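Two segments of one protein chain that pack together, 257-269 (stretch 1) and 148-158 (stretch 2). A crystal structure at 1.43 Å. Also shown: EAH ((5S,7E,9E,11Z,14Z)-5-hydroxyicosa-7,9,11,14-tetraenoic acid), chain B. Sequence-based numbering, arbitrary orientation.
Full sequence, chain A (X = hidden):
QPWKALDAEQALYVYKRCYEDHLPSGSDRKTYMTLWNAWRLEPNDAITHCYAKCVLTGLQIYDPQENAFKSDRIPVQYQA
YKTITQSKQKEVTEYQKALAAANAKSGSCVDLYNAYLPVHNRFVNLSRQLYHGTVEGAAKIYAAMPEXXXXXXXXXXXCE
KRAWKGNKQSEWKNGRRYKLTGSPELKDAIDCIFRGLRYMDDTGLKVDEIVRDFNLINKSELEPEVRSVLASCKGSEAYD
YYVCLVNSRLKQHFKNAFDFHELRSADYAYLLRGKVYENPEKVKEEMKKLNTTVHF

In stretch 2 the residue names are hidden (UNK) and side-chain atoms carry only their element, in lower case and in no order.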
ATOM      1  N   ALA A 257       2.459   1.831 -17.458  1.00  5.58           N
ATOM      2  CA  ALA A 257       1.936   2.163 -16.128  1.00  5.14           C
ATOM      3  C   ALA A 257       1.991   0.967 -15.182  1.00  4.72           C
ATOM      4  O   ALA A 257       2.399   1.096 -14.030  1.00  4.89           O
ATOM      5  CB  ALA A 257       0.509   2.675 -16.245  1.00  5.18           C
ATOM      6  N   PHE A 258       1.605  -0.197 -15.692  1.00  5.15           N
ATOM      7  CA  PHE A 258       1.552  -1.429 -14.905  1.00  4.90           C
ATOM      8  C   PHE A 258       2.968  -1.922 -14.593  1.00  4.95           C
ATOM      9  O   PHE A 258       3.232  -2.386 -13.471  1.00  4.72           O
ATOM     10  CB  PHE A 258       0.771  -2.456 -15.719  1.00  4.60           C
ATOM     11  CG  PHE A 258       0.182  -3.611 -14.944  1.00  5.37           C
ATOM     12  CD1 PHE A 258      -0.716  -3.434 -13.884  1.00  5.20           C
ATOM     13  CD2 PHE A 258       0.449  -4.896 -15.384  1.00  4.85           C
ATOM     14  CE1 PHE A 258      -1.305  -4.551 -13.246  1.00  5.12           C
ATOM     15  CE2 PHE A 258      -0.120  -6.005 -14.768  1.00  5.23           C
ATOM     16  CZ  PHE A 258      -1.009  -5.839 -13.699  1.00  5.41           C
ATOM     17  N   ASP A 259       3.883  -1.802 -15.558  1.00  5.21           N
ATOM     18  CA  ASP A 259       5.285  -2.164 -15.342  1.00  5.21           C
ATOM     19  C   ASP A 259       5.921  -1.243 -14.302  1.00  4.97           C
ATOM     20  O   ASP A 259       6.663  -1.707 -13.430  1.00  4.75           O
ATOM     21  CB  ASP A 259       6.105  -2.078 -16.642  1.00  5.36           C
ATOM     22  CG  ASP A 259       5.718  -3.122 -17.679  1.00  6.86           C
ATOM     23  OD1 ASP A 259       5.006  -4.095 -17.354  1.00  6.55           O
ATOM     24  OD2 ASP A 259       6.179  -2.979 -18.834  1.00  7.89           O
ATOM     25  N   PHE A 260       5.618   0.052 -14.366  1.00  5.06           N
ATOM     26  CA  PHE A 260       6.164   0.984 -13.366  1.00  4.71           C
ATOM     27  C   PHE A 260       5.629   0.628 -11.981  1.00  5.01           C
ATOM     28  O   PHE A 260       6.382   0.633 -11.004  1.00  5.09           O
ATOM     29  CB  PHE A 260       5.849   2.435 -13.737  1.00  4.92           C
ATOM     30  CG  PHE A 260       6.514   3.461 -12.850  1.00  4.51           C
ATOM     31  CD1 PHE A 260       7.827   3.293 -12.406  1.00  6.35           C
ATOM     32  CD2 PHE A 260       5.839   4.616 -12.510  1.00  6.10           C
ATOM     33  CE1 PHE A 260       8.451   4.267 -11.613  1.00  6.35           C
ATOM     34  CE2 PHE A 260       6.449   5.599 -11.723  1.00  7.21           C
ATOM     35  CZ  PHE A 260       7.760   5.426 -11.280  1.00  7.48           C
ATOM     36  N   HIS A 261       4.338   0.289 -11.899  1.00  4.82           N
ATOM     37  CA  HIS A 261       3.806  -0.133 -10.610  1.00  4.36           C
ATOM     38  C   HIS A 261       4.409  -1.466 -10.160  1.00  4.48           C
ATOM     39  O   HIS A 261       4.620  -1.665  -8.958  1.00  5.58           O
ATOM     40  CB  HIS A 261       2.278  -0.153 -10.577  1.00  4.58           C
ATOM     41  CG  HIS A 261       1.704   0.043  -9.202  1.00  3.90           C
ATOM     42  ND1 HIS A 261       0.404   0.452  -9.003  1.00  4.60           N
ATOM     43  CD2 HIS A 261       2.251  -0.081  -7.966  1.00  5.30           C
ATOM     44  CE1 HIS A 261       0.164   0.544  -7.705  1.00  5.57           C
ATOM     45  NE2 HIS A 261       1.268   0.229  -7.053  1.00  5.52           N
ATOM     46  N   GLU A 262       4.740  -2.361 -11.090  1.00  4.72           N
ATOM     47  CA  GLU A 262       5.470  -3.556 -10.657  1.00  4.53           C
ATOM     48  C   GLU A 262       6.744  -3.176  -9.884  1.00  4.87           C
ATOM     49  O   GLU A 262       6.976  -3.665  -8.768  1.00  4.72           O
ATOM     50  CB  GLU A 262       5.812  -4.518 -11.796  1.00  4.86           C
ATOM     51  CG  GLU A 262       6.511  -5.727 -11.188  1.00  5.12           C
ATOM     52  CD  GLU A 262       6.882  -6.839 -12.139  1.00  6.42           C
ATOM     53  OE1 GLU A 262       6.746  -6.685 -13.372  1.00  7.58           O
ATOM     54  OE2 GLU A 262       7.346  -7.879 -11.627  1.00  5.99           O
ATOM     55  N   LEU A 263       7.541  -2.285 -10.469  1.00  5.01           N
ATOM     56  CA  LEU A 263       8.742  -1.807  -9.799  1.00  5.36           C
ATOM     57  C   LEU A 263       8.440  -1.201  -8.433  1.00  5.47           C
ATOM     58  O   LEU A 263       9.071  -1.551  -7.433  1.00  5.95           O
ATOM     59  CB  LEU A 263       9.469  -0.787 -10.681  1.00  5.30           C
ATOM     60  CG  LEU A 263      10.659  -0.061 -10.054  1.00  6.01           C
ATOM     61  CD1 LEU A 263      11.731  -1.034  -9.521  1.00  7.84           C
ATOM     62  CD2 LEU A 263      11.227   0.880 -11.084  1.00  6.78           C
ATOM     63  N   ARG A 264       7.467  -0.298  -8.401  1.00  5.39           N
ATOM     64  CA  ARG A 264       7.097   0.380  -7.168  1.00  6.08           C
ATOM     65  C   ARG A 264       6.562  -0.596  -6.121  1.00  6.37           C
ATOM     66  O   ARG A 264       6.737  -0.374  -4.919  1.00  6.89           O
ATOM     67  CB  ARG A 264       6.083   1.486  -7.463  1.00  6.19           C
ATOM     68  CG  ARG A 264       6.713   2.633  -8.237  1.00  7.67           C
ATOM     69  CD  ARG A 264       5.819   3.835  -8.376  1.00 13.95           C
ATOM     70  NE  ARG A 264       4.705   3.606  -9.280  1.00 14.91           N
ATOM     71  CZ  ARG A 264       3.427   3.454  -8.919  1.00 13.62           C
ATOM     72  NH1 ARG A 264       3.042   3.469  -7.652  1.00 16.71           N
ATOM     73  NH2 ARG A 264       2.520   3.266  -9.853  1.00 11.08           N
ATOM     74  N   SER A 265       5.927  -1.679  -6.567  1.00  6.40           N
ATOM     75  CA  SER A 265       5.379  -2.665  -5.643  1.00  6.30           C
ATOM     76  C   SER A 265       6.471  -3.539  -5.043  1.00  6.74           C
ATOM     77  O   SER A 265       6.231  -4.192  -4.029  1.00  6.66           O
ATOM     78  CB  SER A 265       4.310  -3.531  -6.322  1.00  6.33           C
ATOM     79  OG  SER A 265       4.872  -4.574  -7.113  1.00  6.10           O
ATOM     80  N   ALA A 266       7.647  -3.564  -5.675  1.00  7.20           N
ATOM     81  CA  ALA A 266       8.810  -4.263  -5.118  1.00  8.11           C
ATOM     82  C   ALA A 266       9.553  -3.381  -4.125  1.00  9.36           C
ATOM     83  O   ALA A 266      10.064  -3.878  -3.122  1.00 12.91           O
ATOM     84  CB  ALA A 266       9.748  -4.739  -6.236  1.00  7.78           C
ATOM     85  N   ASP A 267       9.588  -2.078  -4.383  1.00  8.77           N
ATOM     86  CA  ASP A 267      10.337  -1.136  -3.562  1.00  9.12           C
ATOM     87  C   ASP A 267       9.385  -0.032  -3.106  1.00  8.52           C
ATOM     88  O   ASP A 267       9.195   0.966  -3.799  1.00  8.34           O
ATOM     89  CB  ASP A 267      11.489  -0.567  -4.390  1.00  9.74           C
ATOM     90  CG  ASP A 267      12.349   0.426  -3.628  1.00 11.99           C
ATOM     91  OD1 ASP A 267      12.115   0.687  -2.427  1.00 13.40           O
ATOM     92  OD2 ASP A 267      13.289   0.952  -4.267  1.00 15.44           O
ATOM     93  N   TYR A 268       8.810  -0.204  -1.915  1.00  8.50           N
ATOM     94  CA  TYR A 268       7.831   0.757  -1.404  1.00  8.16           C
ATOM     95  C   TYR A 268       8.432   2.141  -1.135  1.00  8.96           C
ATOM     96  O   TYR A 268       7.692   3.117  -1.017  1.00  9.27           O
ATOM     97  CB  TYR A 268       7.143   0.198  -0.155  1.00  7.84           C
ATOM     98  CG  TYR A 268       5.993  -0.769  -0.421  1.00  6.53           C
ATOM     99  CD1 TYR A 268       5.805  -1.364  -1.675  1.00  8.11           C
ATOM    100  CD2 TYR A 268       5.094  -1.095   0.600  1.00  6.26           C
ATOM    101  CE1 TYR A 268       4.758  -2.243  -1.903  1.00  6.48           C
ATOM    102  CE2 TYR A 268       4.047  -1.993   0.388  1.00  5.60           C
ATOM    103  CZ  TYR A 268       3.878  -2.555  -0.871  1.00  6.13           C
ATOM    104  OH  TYR A 268       2.845  -3.440  -1.138  1.00  6.03           O
ATOM    105  N   ALA A 269       9.758   2.230  -1.089  1.00  9.70           N
ATOM    106  CA  ALA A 269      10.426   3.519  -0.889  1.00 10.43           C
ATOM    107  C   ALA A 269      10.744   4.243  -2.198  1.00 10.75           C
ATOM    108  O   ALA A 269      11.280   5.349  -2.176  1.00 11.40           O
ATOM    109  CB  ALA A 269      11.699   3.345  -0.055  1.00 10.80           C
ATOM    110  N   UNK A 148       3.321 -13.408   3.337  1.00 10.16           N
ATOM    111  CA  UNK A 148       3.246 -11.951   3.126  1.00  9.16           C
ATOM    112  C   UNK A 148       4.239 -11.562   2.033  1.00  8.75           C
ATOM    113  O   UNK A 148       5.386 -12.015   2.064  1.00  9.19           O
ATOM    114  c   UNK A 148       3.158 -10.969   6.930  1.00  9.65           C
ATOM    115  c   UNK A 148       2.739 -11.576   5.599  1.00  9.23           C
ATOM    116  c   UNK A 148       3.620 -11.157   4.414  1.00  8.69           C
ATOM    117  c   UNK A 148       3.522  -9.645   4.157  1.00  9.78           C
ATOM    118  N   UNK A 149       3.826 -10.720   1.089  1.00  7.98           N
ATOM    119  CA  UNK A 149       4.765 -10.193   0.090  1.00  7.87           C
ATOM    120  C   UNK A 149       5.914  -9.461   0.789  1.00  7.95           C
ATOM    121  O   UNK A 149       5.693  -8.584   1.622  1.00  8.47           O
ATOM    122  n   UNK A 149       6.404  -5.921  -1.874  1.00  6.06           N
ATOM    123  c   UNK A 149       4.058  -9.254  -0.900  1.00  7.51           C
ATOM    124  c   UNK A 149       4.559  -7.432  -2.610  1.00  7.07           C
ATOM    125  c   UNK A 149       4.951  -6.265  -1.729  1.00  6.42           C
ATOM    126  c   UNK A 149       4.990  -8.768  -2.024  1.00  7.27           C
ATOM    127  N   UNK A 150       7.140  -9.832   0.434  1.00  8.74           N
ATOM    128  CA  UNK A 150       8.313  -9.302   1.106  1.00  9.94           C
ATOM    129  C   UNK A 150       8.754  -7.992   0.470  1.00  9.04           C
ATOM    130  O   UNK A 150       8.389  -7.681  -0.671  1.00  8.79           O
ATOM    131  c   UNK A 150       9.008 -11.749   1.448  1.00 15.63           C
ATOM    132  c   UNK A 150       8.963 -11.986   2.954  1.00 20.41           C
ATOM    133  c   UNK A 150       9.443 -10.329   1.053  1.00 10.95           C
ATOM    134  o   UNK A 150       9.973 -11.837   3.643  1.00 22.65           O
ATOM    135  n   UNK A 150       7.795 -12.388   3.466  1.00 22.42           N
ATOM    136  N   UNK A 151       9.545  -7.218   1.208  1.00  9.14           N
ATOM    137  CA  UNK A 151      10.207  -6.066   0.610  1.00  9.35           C
ATOM    138  C   UNK A 151      11.179  -6.587  -0.446  1.00  9.08           C
ATOM    139  O   UNK A 151      11.873  -7.581  -0.220  1.00 10.03           O
ATOM    140  c   UNK A 151      10.094  -4.664   2.733  1.00 10.51           C
ATOM    141  c   UNK A 151      11.489  -2.785   3.655  1.00 16.55           C
ATOM    142  c   UNK A 151      10.977  -5.268   1.658  1.00  9.90           C
ATOM    143  c   UNK A 151      10.893  -4.154   3.927  1.00 14.39           C
ATOM    144  n   UNK A 151      12.198  -2.246   4.852  1.00 17.46           N
ATOM    145  N   UNK A 152      11.219  -5.916  -1.591  1.00  9.12           N
ATOM    146  CA  UNK A 152      12.097  -6.299  -2.698  1.00  8.68           C
ATOM    147  C   UNK A 152      11.441  -7.258  -3.672  1.00  8.64           C
ATOM    148  O   UNK A 152      12.013  -7.574  -4.715  1.00  9.13           O
ATOM    149  N   UNK A 153      10.238  -7.720  -3.340  1.00  7.59           N
ATOM    150  CA  UNK A 153       9.495  -8.666  -4.168  1.00  7.36           C
ATOM    151  C   UNK A 153       8.309  -7.920  -4.758  1.00  6.89           C
ATOM    152  O   UNK A 153       7.538  -7.310  -4.014  1.00  7.42           O
ATOM    153  o   UNK A 153       7.379 -13.083  -3.569  1.00 10.94           O
ATOM    154  c   UNK A 153       8.997  -9.833  -3.304  1.00  7.67           C
ATOM    155  o   UNK A 153       7.490 -11.716  -1.869  1.00  9.86           O
ATOM    156  c   UNK A 153       8.140 -10.866  -4.021  1.00  9.44           C
ATOM    157  c   UNK A 153       7.646 -11.966  -3.086  1.00  9.70           C
ATOM    158  N   UNK A 154       8.137  -7.961  -6.078  1.00  5.86           N
ATOM    159  CA  UNK A 154       6.978  -7.269  -6.669  1.00  5.48           C
ATOM    160  C   UNK A 154       5.711  -8.062  -6.413  1.00  5.32           C
ATOM    161  O   UNK A 154       5.758  -9.284  -6.213  1.00  5.53           O
ATOM    162  c   UNK A 154       7.164  -7.040  -8.173  1.00  5.69           C
ATOM    163  o   UNK A 154       7.156  -8.267  -8.893  1.00  5.81           O
ATOM    164  N   UNK A 155       4.569  -7.376  -6.428  1.00  5.24           N
ATOM    165  CA  UNK A 155       3.325  -8.121  -6.364  1.00  5.10           C
ATOM    166  C   UNK A 155       3.175  -9.081  -7.527  1.00  5.15           C
ATOM    167  O   UNK A 155       2.670 -10.188  -7.347  1.00  6.16           O
ATOM    168  c   UNK A 155       2.089  -7.224  -6.189  1.00  4.67           C
ATOM    169  c   UNK A 155       0.726  -7.203  -2.093  1.00  5.12           C
ATOM    170  c   UNK A 155       0.649  -8.369  -2.859  1.00  5.02           C
ATOM    171  c   UNK A 155       1.070  -8.357  -4.193  1.00  4.52           C
ATOM    172  c   UNK A 155       1.241  -6.036  -2.657  1.00  5.03           C
ATOM    173  c   UNK A 155       1.671  -6.029  -3.994  1.00  4.93           C
ATOM    174  c   UNK A 155       1.590  -7.195  -4.770  1.00  4.00           C
ATOM    175  N   UNK A 156       3.659  -8.683  -8.705  1.00  5.23           N
ATOM    176  CA  UNK A 156       3.543  -9.569  -9.858  1.00  5.22           C
ATOM    177  C   UNK A 156       4.301 -10.879  -9.624  1.00  5.22           C
ATOM    178  O   UNK A 156       3.794 -11.944  -9.958  1.00  6.11           O
ATOM    179  c   UNK A 156       2.629  -7.175 -12.519  1.00  5.59           C
ATOM    180  n   UNK A 156       3.312  -6.528 -10.545  1.00  5.73           N
ATOM    181  c   UNK A 156       4.019  -8.880 -11.137  1.00  4.95           C
ATOM    182  c   UNK A 156       2.626  -5.528 -11.074  1.00  5.63           C
ATOM    183  c   UNK A 156       3.315  -7.589 -11.427  1.00  5.17           C
ATOM    184  n   UNK A 156       2.205  -5.894 -12.272  1.00  4.44           N
ATOM    185  N   UNK A 157       5.493 -10.807  -9.032  1.00  5.48           N
ATOM    186  CA  UNK A 157       6.263 -12.016  -8.746  1.00  5.68           C
ATOM    187  C   UNK A 157       5.659 -12.837  -7.615  1.00  5.55           C
ATOM    188  O   UNK A 157       5.594 -14.071  -7.706  1.00  6.72           O
ATOM    189  c   UNK A 157       7.703 -11.660  -8.434  1.00  5.70           C
ATOM    190  N   UNK A 158       5.235 -12.159  -6.548  1.00  5.81           N
ATOM    191  CA  UNK A 158       4.569 -12.819  -5.438  1.00  6.15           C
ATOM    192  C   UNK A 158       3.341 -13.596  -5.927  1.00  6.66           C
ATOM    193  O   UNK A 158       3.141 -14.770  -5.580  1.00  6.98           O
ATOM    194  c   UNK A 158       1.899 -12.336  -3.441  1.00  8.27           C
ATOM    195  c   UNK A 158       3.003 -13.452  -1.152  1.00  9.48           C
ATOM    196  c   UNK A 158       3.834 -12.917  -2.146  1.00  8.44           C
ATOM    197  c   UNK A 158       1.624 -13.426  -1.339  1.00 10.40           C
ATOM    198  o   UNK A 158       0.768 -13.958  -0.395  1.00 13.41           O
ATOM    199  c   UNK A 158       3.293 -12.343  -3.293  1.00  7.20           C
ATOM    200  c   UNK A 158       4.181 -11.781  -4.372  1.00  6.78           C
ATOM    201  c   UNK A 158       1.074 -12.874  -2.471  1.00 10.69           C
TER
HETATM  202  O1  EAH B   1      10.301  -2.334   6.992  1.00 16.83           O
HETATM  203  C1  EAH B   1      10.109  -1.143   7.347  1.00 19.78           C
HETATM  204  O2  EAH B   1      10.631  -0.168   6.754  1.00 20.15           O
HETATM  205  C2  EAH B   1       9.205  -0.883   8.536  1.00 20.85           C
HETATM  206  C3  EAH B   1       9.358   0.552   9.045  1.00 23.82           C
HETATM  207  C4  EAH B   1       8.319   1.481   8.423  1.00 25.89           C
HETATM  208  C5  EAH B   1       8.518   2.900   8.914  1.00 27.40           C
HETATM  209  O3  EAH B   1       8.142   2.973  10.192  1.00 28.84           O
HETATM  210  C6  EAH B   1       7.692   3.870   8.074  1.00 27.81           C
HETATM  211  C7  EAH B   1       7.746   5.280   8.640  1.00 28.00           C
HETATM  212  C8  EAH B   1       6.419   5.643   9.270  1.00 28.30           C
HETATM  213  C9  EAH B   1       6.549   6.899  10.000  1.00 28.70           C
HETATM  214  C10 EAH B   1       5.449   7.152  10.708  1.00 28.51           C
HETATM  215  C11 EAH B   1       5.635   8.413  11.422  1.00 28.90           C
HETATM  216  C12 EAH B   1       4.748   8.910  12.288  1.00 29.13           C
HETATM  217  C13 EAH B   1       3.436   8.239  12.620  1.00 29.15           C
HETATM  218  C14 EAH B   1       2.367   8.837  11.732  1.00 28.77           C
HETATM  219  C15 EAH B   1       1.141   9.166  12.144  1.00 29.04           C
HETATM  220  C16 EAH B   1       0.654   8.966  13.559  1.00 28.83           C
HETATM  221  C17 EAH B   1      -0.195   7.705  13.613  1.00 27.87           C
HETATM  222  C18 EAH B   1       0.643   6.510  14.047  1.00 27.00           C
HETATM  223  C19 EAH B   1      -0.253   5.378  14.521  1.00 26.83           C
HETATM  224  C20 EAH B   1       0.566   4.154  14.863  1.00 26.27           C

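Position 148 carries four carbons, forked at the first, with one arm two carbons long, and reaches nothing on stretch 1. This is Ile 148, buried against other parts of the protein.

Position 149 has four carbons in a row ending in a nitrogen, which lies 2.8 Å from Ser 265 O. It is Lys 149. Its NZ donates to that carbonyl and to two backbone oxygens of its own stretch.

Position 150 shows three carbons, the third bearing one oxygen and one nitrogen, and points away from stretch 1. Gln 150 uses its amide locally: NE2 donates to Ile 148 O at 2.8 Å.

At 151, four carbons in a row end in nitrogen and do not reach stretch 1. Lys 151 instead sends NZ to the ligand carboxylate, 2.9 Å from EAH O1, a pairing of opposite charges.

Position 152 has no side-chain atoms. Phi and psi of 91° and -6° would jam a CB against the preceding carbonyl oxygen, so this is Gly 152, in a type II turn from Gln 150 to position 153. Its N donates to Ala 266 O at 2.8 Å.

Position 153 bears three carbons, the third with two oxygens, directed away from stretch 1. Glu 153 ties down the turn, its OE1 accepting from Gln 150 N at 3.0 Å.

Position 154 has one carbon and one oxygen, the latter 2.8 Å from Glu 262 OE2. The small hydroxyl of Ser 154 donates to that carboxylate and caps the following helix by accepting from the backbone N of 157.

Position 155 has a carbon and a six-carbon ring whose edge meets Tyr 268 OH and Ser 265 CB: Phe 155, flat and nonpolar in a buried place. Its N donates to Ser 265 OG at 2.9 Å.

Position 156 has one carbon and a five-membered ring of three carbons and two nitrogens. The ring's edge meets the face of Phe 258, and Glu 262 CB lies over its own face, 3.6 Å from the centroid. This is His 156, whose flat ring serves both neighbours, though ND1 has no hydrogen-bonding partner.

Position 157, a single carbon lying sideways, is Ala 157, its small methyl barely in contact. Position 158, one carbon then a six-carbon ring bearing one oxygen, is out of reach: Tyr 158, whose OH hydrogen-bonds just outside the stretch.

The contact combines hydrogen bonds with ring packing. Hydrogen bonds bind the turn and helix start to Glu 262, Ser 265 and Ala 266, with Ser 265 OG accepting from Phe 155 N while donating to Glu 262 O; His 156 extends the contact to Phe 258.

Stretch 2 148-158: IKQKGESFHAY
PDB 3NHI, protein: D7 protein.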